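Local structure of Ras GTPase-activating-like protein IQGAP2 (Homo sapiens, 4EZA) at residues 27-30 with 31-34; 39-43 with 44-48. The protein belongs to the IQGAP family of signalling proteins and binds phosphoinositides through this atypical domain, which has a pseudo-C2 fold. All coordinates share one frame; numbering follows the deposited sequence.

From the N terminus, strand 22-25 leads into helix 26-32, nearly all of which, with its exit, makes up contact 1; the chain then runs through strand 35-38 into contact 2, a loop running into a short 3-10 helix in the connection to strand 49-55. Contact 1 thus shapes the passage from the four-stranded sheet to the three-stranded one, and contact 2 lies on the way back. Both are local and follow one another in series, neither nesting nor crossing, with centres about 12 Å apart. They nevertheless touch in space: the rings of His30 and Phe46 meet edge-to-face, with His30 CD2 3.6 Å from Phe46 CE2, and Ala27 also packs on Phe46, joining helix 26-32 to the later loop.

Contact 1 (27-30 with 31-34); sequences AKLH and EKGV
Gly33 N is held by two carbonyls of the preceding turn: it donates to His30 O at 3.1 Å and weakly to Leu29 O at 3.0 Å. The donor stands well above the carbonyl plane of His30, as the chain curls over the helix end. Just before it the bonding is still alpha-helical, with Glu31 N meeting Ala27 O at 3.0 Å in a nearly straight bond (174°) and Lys32 N donating to Lys28 O. Gly33 then leaves helical geometry with a positive phi (94°) and closes helix 26-32 in a Schellman motif; a side chain at these backbone angles would be jammed against the carbonyl oxygen of Lys32. Beyond the glycine, Val34 turns back to the helix, its CB 4.2 Å from Leu29 CB, and both residues face helix 104-112, on Leu106 and Leu110 respectively. Along the helix, Lys32 has CG beside its own backbone N (chi1 -75°), which lays CG over Lys28 O at 3.3 Å. Its extended chain carries CE to 3.9 Å from Lys28 CD, where the Lys28 chain is bent, and also touches Tyr24 of strand 22-25 and Leu110. An alanine in place of Lys32 would probably strip this cover from the Lys28 methylenes and open a gap beside Tyr24 and Leu110. Lys28 NZ lies 4.2 Å from Glu31 OE1, beyond salt-bridge range, though the opposite charges are likely to attract. The Glu31 chain crosses that of Lys28 at about a right angle. His30 ND1 is hydrogen-bonded to Leu35 O, tying the ring to the start of strand 35-38.

Contact 2 (39-43 with 44-48); sequences DDLQT and NQFKN
Two successive backbone bonds set the 3-10 helix: Gln45 N donates to Gln42 O at 2.8 Å and Phe46 N to Thr43 O at 3.0 Å. Each spans three residues, the 3-10 pattern, and each donor stands above the plane of its carbonyl. Further on, the backbone repeats the pattern between Asn48 N and Gln45 O, and a weak bond joins Asn48 ND2 to Gln45 OE1. One ring contact is a CH-pi interaction: Thr43 CA sits over one face of Phe46, 3.9 Å from the ring centroid and displaced toward the rim. With CG beside its backbone N (chi1 -81°), Phe46 swings its ring back across the start of the 3-10 helix, where CE1 meets Leu41 O at 3.5 Å, the oxygen lying at the ring edge. Apolar contacts are made by the fork of Leu41: CD1 reaches Gln45 CB at 3.6 Å, while CD2 reaches Phe46 CD1 at 3.8 Å. The Phe46 side chain is buried although the loop lies at the surface, packing on Leu35, Asp37 and Ile38 of strand 35-38 and on Ala26 of helix 26-32.

Contact 1 (27-30 with 31-34)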
ATOM      1  N   ALA A  27       4.258  -8.725   5.151  1.00 10.87           N
ATOM      2  CA  ALA A  27       5.331  -8.878   6.129  1.00 10.85           C
ATOM      3  C   ALA A  27       6.511  -7.938   5.839  1.00 10.74           C
ATOM      4  O   ALA A  27       7.024  -7.263   6.743  1.00 11.75           O
ATOM      5  CB  ALA A  27       5.781 -10.328   6.198  1.00 11.73           C
ATOM      6  N   LYS A  28       6.935  -7.864   4.578  1.00 10.85           N
ATOM      7  CA  LYS A  28       8.020  -6.974   4.181  1.00 11.25           C
ATOM      8  C   LYS A  28       7.643  -5.498   4.382  1.00  9.67           C
ATOM      9  O   LYS A  28       8.449  -4.716   4.940  1.00 10.06           O
ATOM     10  CB  LYS A  28       8.432  -7.265   2.726  1.00 12.22           C
ATOM     11  CG  LYS A  28       9.414  -6.303   2.122  1.00 15.79           C
ATOM     12  CD  LYS A  28      10.760  -6.326   2.830  1.00 21.81           C
ATOM     13  CE  LYS A  28      11.564  -7.549   2.494  1.00 23.95           C
ATOM     14  NZ  LYS A  28      12.952  -7.366   2.986  1.00 26.75           N
ATOM     15  N   LEU A  29       6.426  -5.130   3.988  1.00  9.03           N
ATOM     16  CA  LEU A  29       6.003  -3.747   4.182  1.00  7.88           C
ATOM     17  C   LEU A  29       5.928  -3.368   5.672  1.00  8.05           C
ATOM     18  O   LEU A  29       6.196  -2.231   6.041  1.00  8.19           O
ATOM     19  CB  LEU A  29       4.660  -3.480   3.481  1.00  8.12           C
ATOM     20  CG  LEU A  29       4.720  -3.575   1.955  1.00  9.99           C
ATOM     21  CD1 LEU A  29       3.409  -3.036   1.459  1.00 11.22           C
ATOM     22  CD2 LEU A  29       5.884  -2.790   1.367  1.00 10.96           C
ATOM     23  N   HIS A  30       5.533  -4.321   6.517  1.00  8.51           N
ATOM     24  CA  HIS A  30       5.434  -4.116   7.964  1.00  8.52           C
ATOM     25  C   HIS A  30       6.848  -3.911   8.541  1.00  8.36           C
ATOM     26  O   HIS A  30       7.078  -2.965   9.281  1.00 10.25           O
ATOM     27  CB  HIS A  30       4.752  -5.357   8.531  1.00  7.99           C
ATOM     28  CG  HIS A  30       4.308  -5.270   9.964  1.00  9.47           C
ATOM     29  ND1 HIS A  30       3.685  -4.176  10.530  1.00 11.29           N
ATOM     30  CD2 HIS A  30       4.301  -6.234  10.914  1.00  9.85           C
ATOM     31  CE1 HIS A  30       3.363  -4.458  11.785  1.00  9.86           C
ATOM     32  NE2 HIS A  30       3.738  -5.693  12.041  1.00 12.48           N
ATOM     33  N   GLU A  31       7.791  -4.778   8.172  1.00  9.46           N
ATOM     34  CA  GLU A  31       9.194  -4.584   8.547  1.00 11.00           C
ATOM     35  C   GLU A  31       9.744  -3.211   8.177  1.00 10.88           C
ATOM     36  O   GLU A  31      10.409  -2.561   8.988  1.00 12.22           O
ATOM     37  CB  GLU A  31      10.044  -5.677   7.902  1.00 12.39           C
ATOM     38  CG  GLU A  31       9.924  -7.010   8.589  1.00 16.76           C
ATOM     39  CD  GLU A  31      10.294  -8.162   7.670  1.00 21.53           C
ATOM     40  OE1 GLU A  31      11.012  -7.918   6.670  1.00 23.58           O
ATOM     41  OE2 GLU A  31       9.885  -9.313   7.959  1.00 26.21           O
ATOM     42  N   LYS A  32       9.415  -2.751   6.969  1.00 10.27           N
ATOM     43  CA  LYS A  32       9.902  -1.468   6.441  1.00 11.42           C
ATOM     44  C   LYS A  32       9.237  -0.265   7.077  1.00 10.75           C
ATOM     45  O   LYS A  32       9.727   0.853   6.967  1.00 11.86           O
ATOM     46  CB  LYS A  32       9.594  -1.382   4.945  1.00 12.39           C
ATOM     47  CG  LYS A  32      10.466  -2.207   4.032  1.00 16.63           C
ATOM     48  CD  LYS A  32      10.028  -1.934   2.607  1.00 20.27           C
ATOM     49  CE  LYS A  32      10.944  -2.636   1.621  1.00 25.11           C
ATOM     50  NZ  LYS A  32      10.700  -2.204   0.212  1.00 29.65           N
ATOM     51  N   GLY A  33       8.081  -0.481   7.680  1.00  9.29           N
ATOM     52  CA  GLY A  33       7.312   0.616   8.277  1.00  8.60           C
ATOM     53  C   GLY A  33       6.255   1.219   7.380  1.00  8.47           C
ATOM     54  O   GLY A  33       5.529   2.119   7.788  1.00  9.33           O
ATOM     55  N   VAL A  34       6.175   0.744   6.147  1.00  8.13           N
ATOM     56  CA  VAL A  34       5.142   1.196   5.230  1.00  8.35           C
ATOM     57  C   VAL A  34       3.764   0.752   5.713  1.00  7.89           C
ATOM     58  O   VAL A  34       2.789   1.509   5.622  1.00  8.41           O
ATOM     59  CB  VAL A  34       5.366   0.635   3.789  1.00  8.45           C
ATOM     60  CG1 VAL A  34       4.186   1.002   2.856  1.00  8.89           C
ATOM     61  CG2 VAL A  34       6.644   1.138   3.218  1.00  9.77           C
TER
HETATM   62  O   HOH W   1      12.832  -6.329   6.284  1.00 33.03           O

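Contact 2 (39-43 with 44-48)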
ATOM      1  N   ASP A  39      -6.348  -5.257   9.777  1.00 15.10           N
ATOM      2  CA  ASP A  39      -7.394  -5.603  10.737  1.00 17.64           C
ATOM      3  C   ASP A  39      -7.789  -7.049  10.526  1.00 17.98           C
ATOM      4  O   ASP A  39      -7.892  -7.511   9.377  1.00 19.02           O
ATOM      5  CB  ASP A  39      -8.635  -4.722  10.543  1.00 18.60           C
ATOM      6  CG  ASP A  39      -8.367  -3.240  10.767  1.00 21.56           C
ATOM      7  OD1 ASP A  39      -7.486  -2.887  11.575  1.00 25.12           O
ATOM      8  OD2 ASP A  39      -9.085  -2.419  10.140  1.00 25.24           O
ATOM      9  N   ASP A  40      -8.003  -7.754  11.642  1.00 19.00           N
ATOM     10  CA  ASP A  40      -8.493  -9.139  11.657  1.00 19.27           C
ATOM     11  C   ASP A  40      -7.497 -10.190  11.177  1.00 19.02           C
ATOM     12  O   ASP A  40      -7.832 -11.374  11.137  1.00 20.50           O
ATOM     13  CB  ASP A  40      -9.818  -9.260  10.880  1.00 20.31           C
ATOM     14  CG  ASP A  40     -10.941  -8.478  11.527  1.00 23.27           C
ATOM     15  OD1 ASP A  40     -10.949  -8.395  12.775  1.00 26.36           O
ATOM     16  OD2 ASP A  40     -11.828  -7.975  10.793  1.00 25.67           O
ATOM     17  N   LEU A  41      -6.272  -9.792  10.834  1.00 17.39           N
ATOM     18  CA  LEU A  41      -5.266 -10.756  10.409  1.00 17.23           C
ATOM     19  C   LEU A  41      -4.127 -10.817  11.399  1.00 17.53           C
ATOM     20  O   LEU A  41      -3.514  -9.785  11.700  1.00 17.52           O
ATOM     21  CB  LEU A  41      -4.713 -10.395   9.031  1.00 16.14           C
ATOM     22  CG  LEU A  41      -3.745 -11.361   8.352  1.00 16.98           C
ATOM     23  CD1 LEU A  41      -4.444 -12.669   8.004  1.00 17.02           C
ATOM     24  CD2 LEU A  41      -3.192 -10.711   7.119  1.00 17.13           C
ATOM     25  N   GLN A  42      -3.849 -12.019  11.903  1.00 18.37           N
ATOM     26  CA  GLN A  42      -2.739 -12.243  12.825  1.00 19.11           C
ATOM     27  C   GLN A  42      -1.452 -11.862  12.131  1.00 17.83           C
ATOM     28  O   GLN A  42      -1.265 -12.136  10.944  1.00 17.21           O
ATOM     29  CB  GLN A  42      -2.662 -13.711  13.235  1.00 20.62           C
ATOM     30  CG  GLN A  42      -3.621 -14.106  14.326  1.00 25.10           C
ATOM     31  CD  GLN A  42      -3.210 -15.396  15.032  1.00 29.70           C
ATOM     32  OE1 GLN A  42      -2.357 -16.152  14.544  1.00 31.95           O
ATOM     33  NE2 GLN A  42      -3.815 -15.650  16.190  1.00 32.45           N
ATOM     34  N   THR A  43      -0.560 -11.231  12.877  1.00 17.32           N
ATOM     35  CA  THR A  43       0.691 -10.742  12.312  1.00 17.35           C
ATOM     36  C   THR A  43       1.520 -11.838  11.657  1.00 17.50           C
ATOM     37  O   THR A  43       2.119 -11.611  10.605  1.00 16.94           O
ATOM     38  CB  THR A  43       1.494 -10.015  13.385  1.00 17.92           C
ATOM     39  OG1 THR A  43       0.687  -8.951  13.890  1.00 19.80           O
ATOM     40  CG2 THR A  43       2.743  -9.442  12.790  1.00 16.97           C
ATOM     41  N   ASN A  44       1.531 -13.034  12.258  1.00 17.96           N
ATOM     42  CA  ASN A  44       2.262 -14.150  11.679  1.00 19.17           C
ATOM     43  C   ASN A  44       1.693 -14.632  10.339  1.00 18.48           C
ATOM     44  O   ASN A  44       2.283 -15.494   9.680  1.00 19.83           O
ATOM     45  CB  ASN A  44       2.445 -15.312  12.692  1.00 20.55           C
ATOM     46  CG  ASN A  44       1.155 -16.078  12.988  1.00 22.39           C
ATOM     47  OD1 ASN A  44       0.049 -15.664  12.634  1.00 24.98           O
ATOM     48  ND2 ASN A  44       1.300 -17.203  13.679  1.00 26.67           N
ATOM     49  N   GLN A  45       0.562 -14.057   9.936  1.00 17.81           N
ATOM     50  CA  GLN A  45      -0.082 -14.395   8.661  1.00 16.79           C
ATOM     51  C   GLN A  45       0.173 -13.347   7.568  1.00 15.57           C
ATOM     52  O   GLN A  45      -0.327 -13.467   6.442  1.00 15.47           O
ATOM     53  CB  GLN A  45      -1.588 -14.631   8.867  1.00 18.25           C
ATOM     54  CG  GLN A  45      -1.914 -15.846   9.755  1.00 20.87           C
ATOM     55  CD  GLN A  45      -1.562 -17.179   9.101  1.00 23.00           C
ATOM     56  OE1 GLN A  45      -1.972 -17.463   7.978  1.00 21.93           O
ATOM     57  NE2 GLN A  45      -0.791 -18.006   9.813  1.00 27.50           N
ATOM     58  N   PHE A  46       0.972 -12.331   7.894  1.00 13.95           N
ATOM     59  CA  PHE A  46       1.224 -11.243   6.953  1.00 13.47           C
ATOM     60  C   PHE A  46       1.933 -11.688   5.668  1.00 14.00           C
ATOM     61  O   PHE A  46       1.786 -11.045   4.636  1.00 13.74           O
ATOM     62  CB  PHE A  46       2.019 -10.114   7.627  1.00 12.71           C
ATOM     63  CG  PHE A  46       1.184  -9.176   8.472  1.00 11.88           C
ATOM     64  CD1 PHE A  46      -0.106  -9.498   8.893  1.00 13.32           C
ATOM     65  CD2 PHE A  46       1.730  -7.958   8.870  1.00 11.76           C
ATOM     66  CE1 PHE A  46      -0.846  -8.620   9.680  1.00 13.00           C
ATOM     67  CE2 PHE A  46       1.011  -7.083   9.655  1.00 12.12           C
ATOM     68  CZ  PHE A  46      -0.276  -7.416  10.077  1.00 11.74           C
ATOM     69  N   LYS A  47       2.698 -12.779   5.734  1.00 14.96           N
ATOM     70  CA  LYS A  47       3.347 -13.354   4.539  1.00 16.03           C
ATOM     71  C   LYS A  47       2.339 -13.782   3.469  1.00 15.72           C
ATOM     72  O   LYS A  47       2.687 -13.881   2.285  1.00 17.38           O
ATOM     73  CB  LYS A  47       4.222 -14.555   4.931  1.00 16.76           C
ATOM     74  CG  LYS A  47       3.433 -15.712   5.522  1.00 19.07           C
ATOM     75  CD  LYS A  47       4.302 -16.876   5.929  1.00 22.99           C
ATOM     76  CE  LYS A  47       3.444 -17.941   6.622  1.00 26.19           C
ATOM     77  NZ  LYS A  47       4.260 -19.028   7.250  1.00 29.03           N
ATOM     78  N   ASN A  48       1.089 -14.010   3.883  1.00 15.03           N
ATOM     79  CA  ASN A  48       0.036 -14.502   2.983  1.00 14.53           C
ATOM     80  C   ASN A  48      -0.727 -13.416   2.237  1.00 14.08           C
ATOM     81  O   ASN A  48      -1.580 -13.700   1.376  1.00 14.58           O
ATOM     82  CB  ASN A  48      -0.921 -15.389   3.769  1.00 14.72           C
ATOM     83  CG  ASN A  48      -0.270 -16.690   4.186  1.00 16.48           C
ATOM     84  OD1 ASN A  48       0.641 -17.170   3.508  1.00 20.01           O
ATOM     85  ND2 ASN A  48      -0.734 -17.275   5.286  1.00 19.86           N
TER